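Local coordinates for protein osa (Shigella flexneri, PDB 4O7K) that suppresses the oncogenicity of Agrobacterium tumefaciens as a plasmid fertility inhibition factor of the ParB/Srx superfamily, at residues 41-45 with 56-60; 65-71 with 153-159. The protein carries 1 engineered substitution. One frame throughout, in Å; residues are numbered along the deposited sequence.

Contact 1: residues 41-45 with 56-60; sequences NEVVW and FMTAS
Residues 41-45 and 56-60 run antiparallel as the open end of a beta hairpin, their end-to-end directions 151° apart. Trp45 and Met57 form a hydrogen-bonded pair joined by two backbone bonds, Trp45 N to Met57 O at 2.9 Å and Met57 N to Trp45 O at 3.1 Å. Val44 and Thr58 follow as a non-hydrogen-bonded pair with their CA atoms 4.4 Å apart.

Beyond this pair Val43 O is a shared acceptor: it takes the N-H of Ala59 at 3.1 Å and the hydroxyl of Thr58, OG1, at 2.8 Å, the two donors arriving from opposite faces of the carbonyl plane. Thr58 holds OG1 anti to its own N (chi1 -180°), which carries the hydroxyl across to the partner strand; the same oxygen receives a weak bond from Ser60 N. Glu42 crosses Thr58 at about a right angle, with OE2 3.2 Å from Thr58 OG1, while its OE1 lies against Ser60 CB. On the apolar side Trp45 CZ3 meets Ala59 CB at 4.1 Å, and Val43 CG1 sits over one face of the indole, toward the rim. Helix 179-189 packs on Val43 and Trp45, and strand 118-128 flanks strand 55-58 through backbone bonds from Thr58.

A threonine hydroxyl thus adds a side-chain bond to the backbone pairing at the hairpin's open end: its proton is committed to Val43 O, a doubly held carbonyl satisfied within a largely buried contact.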
ATOM      1  N   ASN A  41     -12.333  18.684  -4.943  1.00 56.78           N
ATOM      2  CA  ASN A  41     -11.206  19.382  -5.525  1.00 62.37           C
ATOM      3  C   ASN A  41      -9.956  18.709  -4.975  1.00 66.53           C
ATOM      4  O   ASN A  41      -9.218  19.289  -4.176  1.00 59.71           O
ATOM      5  CB  ASN A  41     -11.261  20.876  -5.185  1.00 66.39           C
ATOM      6  CG  ASN A  41     -10.071  21.654  -5.720  1.00 76.35           C
ATOM      7  OD1 ASN A  41      -9.209  21.106  -6.411  1.00 81.91           O
ATOM      8  ND2 ASN A  41     -10.017  22.946  -5.394  1.00 72.90           N
ATOM      9  N   GLU A  42      -9.738  17.463  -5.390  1.00 57.07           N
ATOM     10  CA  GLU A  42      -8.666  16.659  -4.814  1.00 47.53           C
ATOM     11  C   GLU A  42      -8.139  15.611  -5.787  1.00 43.21           C
ATOM     12  O   GLU A  42      -8.747  15.340  -6.823  1.00 37.09           O
ATOM     13  CB  GLU A  42      -9.152  15.976  -3.533  1.00 42.58           C
ATOM     14  CG  GLU A  42     -10.330  15.024  -3.738  1.00 46.48           C
ATOM     15  CD  GLU A  42     -10.927  14.523  -2.426  1.00 41.79           C
ATOM     16  OE1 GLU A  42     -10.865  15.266  -1.425  1.00 49.70           O
ATOM     17  OE2 GLU A  42     -11.460  13.390  -2.397  1.00 41.46           O
ATOM     18  N   VAL A  43      -7.001  15.018  -5.448  1.00 34.18           N
ATOM     19  CA  VAL A  43      -6.477  13.934  -6.256  1.00 32.58           C
ATOM     20  C   VAL A  43      -7.171  12.644  -5.847  1.00 31.86           C
ATOM     21  O   VAL A  43      -7.157  12.267  -4.675  1.00 29.92           O
ATOM     22  CB  VAL A  43      -4.967  13.799  -6.105  1.00 29.19           C
ATOM     23  CG1 VAL A  43      -4.456  12.606  -6.908  1.00 32.14           C
ATOM     24  CG2 VAL A  43      -4.289  15.086  -6.556  1.00 33.30           C
ATOM     25  N   VAL A  44      -7.806  11.992  -6.816  1.00 30.06           N
ATOM     26  CA  VAL A  44      -8.497  10.736  -6.568  1.00 29.53           C
ATOM     27  C   VAL A  44      -8.075   9.692  -7.589  1.00 32.08           C
ATOM     28  O   VAL A  44      -7.968   9.987  -8.781  1.00 27.68           O
ATOM     29  CB  VAL A  44     -10.030  10.914  -6.615  1.00 31.98           C
ATOM     30  CG1 VAL A  44     -10.735   9.558  -6.543  1.00 27.04           C
ATOM     31  CG2 VAL A  44     -10.488  11.820  -5.476  1.00 35.41           C
ATOM     32  N   TRP A  45      -7.806   8.478  -7.118  1.00 30.86           N
ATOM     33  CA  TRP A  45      -7.565   7.358  -8.021  1.00 24.61           C
ATOM     34  C   TRP A  45      -8.702   6.358  -7.995  1.00 24.99           C
ATOM     35  O   TRP A  45      -9.287   6.091  -6.947  1.00 26.33           O
ATOM     36  CB  TRP A  45      -6.291   6.608  -7.665  1.00 24.57           C
ATOM     37  CG  TRP A  45      -5.029   7.358  -7.747  1.00 25.80           C
ATOM     38  CD1 TRP A  45      -4.174   7.412  -8.807  1.00 24.20           C
ATOM     39  CD2 TRP A  45      -4.421   8.115  -6.697  1.00 23.68           C
ATOM     40  NE1 TRP A  45      -3.080   8.183  -8.494  1.00 25.20           N
ATOM     41  CE2 TRP A  45      -3.204   8.623  -7.202  1.00 25.82           C
ATOM     42  CE3 TRP A  45      -4.794   8.427  -5.386  1.00 24.40           C
ATOM     43  CZ2 TRP A  45      -2.354   9.422  -6.433  1.00 26.17           C
ATOM     44  CZ3 TRP A  45      -3.939   9.219  -4.620  1.00 25.25           C
ATOM     45  CH2 TRP A  45      -2.742   9.711  -5.156  1.00 23.63           C
ATOM     46  N   PHE A  56     -11.814   3.365  -4.601  1.00 27.87           N
ATOM     47  CA  PHE A  56     -11.333   4.720  -4.832  1.00 28.73           C
ATOM     48  C   PHE A  56     -10.554   5.222  -3.620  1.00 29.69           C
ATOM     49  O   PHE A  56     -10.957   4.996  -2.478  1.00 27.63           O
ATOM     50  CB  PHE A  56     -12.493   5.665  -5.140  1.00 31.12           C
ATOM     51  CG  PHE A  56     -13.164   5.376  -6.450  1.00 26.77           C
ATOM     52  CD1 PHE A  56     -14.139   4.394  -6.538  1.00 29.21           C
ATOM     53  CD2 PHE A  56     -12.806   6.068  -7.596  1.00 28.50           C
ATOM     54  CE1 PHE A  56     -14.751   4.110  -7.759  1.00 32.49           C
ATOM     55  CE2 PHE A  56     -13.425   5.793  -8.824  1.00 36.45           C
ATOM     56  CZ  PHE A  56     -14.394   4.813  -8.901  1.00 30.82           C
ATOM     57  N   MET A  57      -9.435   5.895  -3.876  1.00 26.38           N
ATOM     58  CA  MET A  57      -8.633   6.472  -2.814  1.00 25.99           C
ATOM     59  C   MET A  57      -8.266   7.902  -3.160  1.00 29.70           C
ATOM     60  O   MET A  57      -8.350   8.303  -4.323  1.00 24.78           O
ATOM     61  CB  MET A  57      -7.374   5.630  -2.559  1.00 24.06           C
ATOM     62  CG  MET A  57      -7.681   4.185  -2.184  1.00 21.88           C
ATOM     63  SD  MET A  57      -6.216   3.305  -1.605  1.00 25.73           S
ATOM     64  CE  MET A  57      -6.230   3.829   0.106  1.00 24.66           C
ATOM     65  N   THR A  58      -7.856   8.665  -2.147  1.00 26.02           N
ATOM     66  CA  THR A  58      -7.563  10.076  -2.333  1.00 25.04           C
ATOM     67  C   THR A  58      -6.354  10.526  -1.518  1.00 28.47           C
ATOM     68  O   THR A  58      -6.053   9.956  -0.474  1.00 28.42           O
ATOM     69  CB  THR A  58      -8.768  10.958  -1.945  1.00 26.06           C
ATOM     70  OG1 THR A  58      -8.429  12.334  -2.151  1.00 26.27           O
ATOM     71  CG2 THR A  58      -9.141  10.747  -0.476  1.00 27.42           C
ATOM     72  N   ALA A  59      -5.669  11.556  -2.000  1.00 28.89           N
ATOM     73  CA  ALA A  59      -4.552  12.142  -1.262  1.00 27.34           C
ATOM     74  C   ALA A  59      -4.977  13.422  -0.539  1.00 28.73           C
ATOM     75  O   ALA A  59      -4.144  14.281  -0.244  1.00 29.74           O
ATOM     76  CB  ALA A  59      -3.389  12.432  -2.206  1.00 29.19           C
ATOM     77  N   SER A  60      -6.271  13.546  -0.253  1.00 31.79           N
ATOM     78  CA  SER A  60      -6.808  14.782   0.304  1.00 34.35           C
ATOM     79  C   SER A  60      -6.214  15.100   1.671  1.00 35.92           C
ATOM     80  O   SER A  60      -6.128  16.263   2.058  1.00 38.90           O
ATOM     81  CB  SER A  60      -8.334  14.705   0.401  1.00 34.01           C
ATOM     82  OG  SER A  60      -8.737  13.762   1.371  1.00 37.03           O
TER

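Contact 2: residues 65-71 with 153-159; sequences SDFIVYV and VFPVLSR
The Phe154 ring receives Val71 CG2 over one face, 3.6 Å above the plane and displaced toward the rim, a CH-pi contact in which CE1 is the nearest ring atom; Phe76 meets the same ring edge-to-face. Phe154 owes this position to a chi1 of 50°, which sets CG between the backbone N and the carbonyl carbon. The Tyr70 ring carries Ile68 CG2, from its own strand, on one face near the rim, and Pro155 CB meets its CD1 obliquely at 3.7 Å.

Between these two groups, which sit on opposite faces of the sheet, runs an antiparallel ladder of six backbone hydrogen bonds. Phe67 with Ser158, Val69 with Val156 and Val71 with Phe154 are the hydrogen-bonded pairs; the straightest link is Val71 N to Phe154 O, at 2.9 Å and 177°, and the longest is Phe154 N to Val71 O, at 3.3 Å. Alternation sorts the side chains. On one face Ile68 lies alongside Pro155 and sends CG1 to Leu157 CD2 at 3.8 Å; on the other, Val71 CG1 meets Val156 CG2, also at 3.8 Å, the two valines crossing at about a right angle. Just outside the strands a water bridges the two segments, accepting from Ser65 OG and donating to Asp66 OD1 and to Arg159 O at 2.6 Å, while Asp66 OD2 takes the N-H of Ala63.

Strand 67-72 pairs antiparallel with 153-158 on one side and 177-178 on the other. Helix 161-171 packs on the face of Phe67, Val71 and Ser158, and helix 179-189 on that of Ile68, Tyr70 and Leu157. Backbone bonds from Leu157 to Ala121 and Val123 tie in strand 118-128.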
ATOM      1  N   SER A  65       4.042  18.771   1.208  1.00 33.04           N
ATOM      2  CA  SER A  65       5.418  18.326   1.323  1.00 25.19           C
ATOM      3  C   SER A  65       5.560  16.805   1.243  1.00 30.84           C
ATOM      4  O   SER A  65       6.674  16.287   1.119  1.00 28.20           O
ATOM      5  CB  SER A  65       6.015  18.837   2.638  1.00 25.99           C
ATOM      6  OG  SER A  65       5.303  18.306   3.747  1.00 27.54           O
ATOM      7  N   ASP A  66       4.443  16.087   1.326  1.00 30.27           N
ATOM      8  CA  ASP A  66       4.474  14.628   1.243  1.00 24.46           C
ATOM      9  C   ASP A  66       4.789  14.186  -0.182  1.00 26.99           C
ATOM     10  O   ASP A  66       4.695  14.973  -1.121  1.00 28.15           O
ATOM     11  CB  ASP A  66       3.141  14.017   1.662  1.00 29.85           C
ATOM     12  CG  ASP A  66       2.870  14.145   3.138  1.00 29.54           C
ATOM     13  OD1 ASP A  66       3.839  14.194   3.928  1.00 32.50           O
ATOM     14  OD2 ASP A  66       1.674  14.181   3.501  1.00 30.79           O
ATOM     15  N   PHE A  67       5.153  12.921  -0.333  1.00 22.57           N
ATOM     16  CA  PHE A  67       5.423  12.345  -1.642  1.00 24.66           C
ATOM     17  C   PHE A  67       4.557  11.121  -1.858  1.00 29.08           C
ATOM     18  O   PHE A  67       4.281  10.376  -0.920  1.00 25.92           O
ATOM     19  CB  PHE A  67       6.899  11.966  -1.775  1.00 23.73           C
ATOM     20  CG  PHE A  67       7.791  13.119  -2.102  1.00 28.03           C
ATOM     21  CD1 PHE A  67       8.085  14.080  -1.148  1.00 32.42           C
ATOM     22  CD2 PHE A  67       8.331  13.248  -3.368  1.00 28.12           C
ATOM     23  CE1 PHE A  67       8.895  15.146  -1.461  1.00 32.22           C
ATOM     24  CE2 PHE A  67       9.148  14.310  -3.685  1.00 27.90           C
ATOM     25  CZ  PHE A  67       9.424  15.264  -2.736  1.00 29.98           C
ATOM     26  N   ILE A  68       4.114  10.915  -3.092  1.00 27.90           N
ATOM     27  CA  ILE A  68       3.375   9.709  -3.416  1.00 24.13           C
ATOM     28  C   ILE A  68       4.305   8.674  -4.034  1.00 22.60           C
ATOM     29  O   ILE A  68       5.124   8.985  -4.900  1.00 27.00           O
ATOM     30  CB  ILE A  68       2.203  10.013  -4.361  1.00 26.38           C
ATOM     31  CG1 ILE A  68       1.092  10.732  -3.578  1.00 25.09           C
ATOM     32  CG2 ILE A  68       1.673   8.723  -4.975  1.00 24.47           C
ATOM     33  CD1 ILE A  68       0.210  11.600  -4.440  1.00 31.75           C
ATOM     34  N   VAL A  69       4.179   7.441  -3.563  1.00 22.86           N
ATOM     35  CA  VAL A  69       4.852   6.315  -4.177  1.00 22.26           C
ATOM     36  C   VAL A  69       3.793   5.299  -4.611  1.00 25.51           C
ATOM     37  O   VAL A  69       2.931   4.899  -3.820  1.00 21.38           O
ATOM     38  CB  VAL A  69       5.857   5.645  -3.221  1.00 23.85           C
ATOM     39  CG1 VAL A  69       6.619   4.539  -3.934  1.00 26.60           C
ATOM     40  CG2 VAL A  69       6.817   6.695  -2.639  1.00 25.68           C
ATOM     41  N   TYR A  70       3.843   4.912  -5.876  1.00 22.96           N
ATOM     42  CA  TYR A  70       2.993   3.830  -6.363  1.00 21.95           C
ATOM     43  C   TYR A  70       3.724   2.534  -6.112  1.00 24.88           C
ATOM     44  O   TYR A  70       4.817   2.325  -6.643  1.00 21.92           O
ATOM     45  CB  TYR A  70       2.683   3.990  -7.847  1.00 21.05           C
ATOM     46  CG  TYR A  70       1.925   5.256  -8.152  1.00 23.11           C
ATOM     47  CD1 TYR A  70       0.609   5.418  -7.736  1.00 23.49           C
ATOM     48  CD2 TYR A  70       2.534   6.299  -8.833  1.00 27.55           C
ATOM     49  CE1 TYR A  70      -0.083   6.584  -7.998  1.00 26.93           C
ATOM     50  CE2 TYR A  70       1.859   7.466  -9.090  1.00 27.98           C
ATOM     51  CZ  TYR A  70       0.551   7.598  -8.682  1.00 32.27           C
ATOM     52  OH  TYR A  70      -0.116   8.759  -8.956  1.00 31.32           O
ATOM     53  N   VAL A  71       3.147   1.662  -5.295  1.00 23.83           N
ATOM     54  CA  VAL A  71       3.889   0.468  -4.931  1.00 24.43           C
ATOM     55  C   VAL A  71       3.318  -0.792  -5.552  1.00 25.20           C
ATOM     56  O   VAL A  71       2.113  -0.930  -5.777  1.00 24.02           O
ATOM     57  CB  VAL A  71       3.978   0.268  -3.381  1.00 24.41           C
ATOM     58  CG1 VAL A  71       4.626   1.483  -2.721  1.00 23.29           C
ATOM     59  CG2 VAL A  71       2.616   0.000  -2.781  1.00 22.68           C
ATOM     60  N   VAL A 153      -1.387  -2.570  -7.708  1.00 25.74           N
ATOM     61  CA  VAL A 153      -0.590  -1.377  -7.438  1.00 22.26           C
ATOM     62  C   VAL A 153      -1.486  -0.364  -6.735  1.00 27.16           C
ATOM     63  O   VAL A 153      -2.664  -0.208  -7.082  1.00 23.02           O
ATOM     64  CB  VAL A 153       0.004  -0.766  -8.747  1.00 28.95           C
ATOM     65  CG1 VAL A 153       0.790   0.511  -8.459  1.00 25.21           C
ATOM     66  CG2 VAL A 153       0.892  -1.775  -9.462  1.00 26.30           C
ATOM     67  N   PHE A 154      -0.948   0.303  -5.718  1.00 25.16           N
ATOM     68  CA  PHE A 154      -1.690   1.361  -5.070  1.00 23.48           C
ATOM     69  C   PHE A 154      -0.714   2.423  -4.579  1.00 24.49           C
ATOM     70  O   PHE A 154       0.470   2.140  -4.380  1.00 25.51           O
ATOM     71  CB  PHE A 154      -2.571   0.805  -3.929  1.00 25.57           C
ATOM     72  CG  PHE A 154      -1.849  -0.099  -2.953  1.00 25.83           C
ATOM     73  CD1 PHE A 154      -1.150   0.434  -1.885  1.00 26.08           C
ATOM     74  CD2 PHE A 154      -1.926  -1.478  -3.080  1.00 24.25           C
ATOM     75  CE1 PHE A 154      -0.503  -0.389  -0.975  1.00 26.76           C
ATOM     76  CE2 PHE A 154      -1.289  -2.312  -2.172  1.00 28.01           C
ATOM     77  CZ  PHE A 154      -0.575  -1.770  -1.118  1.00 27.06           C
ATOM     78  N   PRO A 155      -1.195   3.659  -4.422  1.00 23.41           N
ATOM     79  CA  PRO A 155      -0.325   4.723  -3.916  1.00 23.76           C
ATOM     80  C   PRO A 155      -0.244   4.719  -2.391  1.00 23.03           C
ATOM     81  O   PRO A 155      -1.192   4.295  -1.724  1.00 22.45           O
ATOM     82  CB  PRO A 155      -0.994   6.005  -4.414  1.00 22.25           C
ATOM     83  CG  PRO A 155      -2.416   5.638  -4.691  1.00 25.65           C
ATOM     84  CD  PRO A 155      -2.535   4.149  -4.788  1.00 25.31           C
ATOM     85  N   VAL A 156       0.885   5.180  -1.871  1.00 24.60           N
ATOM     86  CA  VAL A 156       1.058   5.400  -0.440  1.00 21.56           C
ATOM     87  C   VAL A 156       1.753   6.745  -0.281  1.00 23.09           C
ATOM     88  O   VAL A 156       2.298   7.287  -1.248  1.00 25.44           O
ATOM     89  CB  VAL A 156       1.883   4.289   0.245  1.00 23.01           C
ATOM     90  CG1 VAL A 156       1.153   2.953   0.203  1.00 23.23           C
ATOM     91  CG2 VAL A 156       3.268   4.173  -0.396  1.00 26.40           C
ATOM     92  N   LEU A 157       1.719   7.275   0.933  1.00 21.66           N
ATOM     93  CA  LEU A 157       2.290   8.584   1.241  1.00 23.01           C
ATOM     94  C   LEU A 157       3.563   8.461   2.071  1.00 26.56           C
ATOM     95  O   LEU A 157       3.633   7.651   2.985  1.00 26.74           O
ATOM     96  CB  LEU A 157       1.273   9.440   2.000  1.00 25.14           C
ATOM     97  CG  LEU A 157       0.090   9.970   1.188  1.00 23.47           C
ATOM     98  CD1 LEU A 157      -0.933  10.568   2.134  1.00 23.64           C
ATOM     99  CD2 LEU A 157       0.597  11.024   0.212  1.00 23.60           C
ATOM    100  N   SER A 158       4.553   9.281   1.733  1.00 23.07           N
ATOM    101  CA  SER A 158       5.840   9.294   2.406  1.00 24.16           C
ATOM    102  C   SER A 158       6.192  10.724   2.789  1.00 29.71           C
ATOM    103  O   SER A 158       5.861  11.671   2.077  1.00 26.56           O
ATOM    104  CB  SER A 158       6.913   8.688   1.504  1.00 25.25           C
ATOM    105  OG  SER A 158       8.208   8.905   2.015  1.00 28.81           O
ATOM    106  N   ARG A 159       6.895  10.858   3.910  1.00 24.33           N
ATOM    107  CA  ARG A 159       7.107  12.131   4.590  1.00 27.42           C
ATOM    108  C   ARG A 159       8.031  13.088   3.835  1.00 25.02           C
ATOM    109  O   ARG A 159       7.944  14.305   4.002  1.00 29.29           O
ATOM    110  CB  ARG A 159       7.685  11.837   5.991  1.00 33.51           C
ATOM    111  CG  ARG A 159       7.199  12.711   7.139  1.00 58.12           C
ATOM    112  CD  ARG A 159       7.781  12.205   8.474  1.00 46.60           C
ATOM    113  NE  ARG A 159       7.353  10.831   8.764  1.00 57.88           N
ATOM    114  CZ  ARG A 159       8.123   9.875   9.294  1.00 53.54           C
ATOM    115  NH1 ARG A 159       9.394  10.115   9.615  1.00 49.89           N
ATOM    116  NH2 ARG A 159       7.616   8.663   9.500  1.00 32.95           N
TER
HETATM  117  O   HOH W   1       5.929  15.845   4.521  1.00 33.28           O

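In the fold
Contact 1 closes before contact 2 opens, so the two stand in series along the chain, with strand 55-58 followed directly by strand 67-72. Their centres are nevertheless only 12 Å apart, and Trp45 joins them. Its NE1 lies 3.1 Å from Tyr70 OH, a probable hydrogen bond, with the two rings nearly perpendicular, while its CH2 packs on Ile68 CD1 at 3.6 Å and its CE3 on Pro155 CG at 3.7 Å. One indole therefore touches both strands of contact 2. Strand 118-128 and Leu182 of helix 179-189 also meet both contacts, illustrating how a local hairpin and a long-range strand pair can share one core.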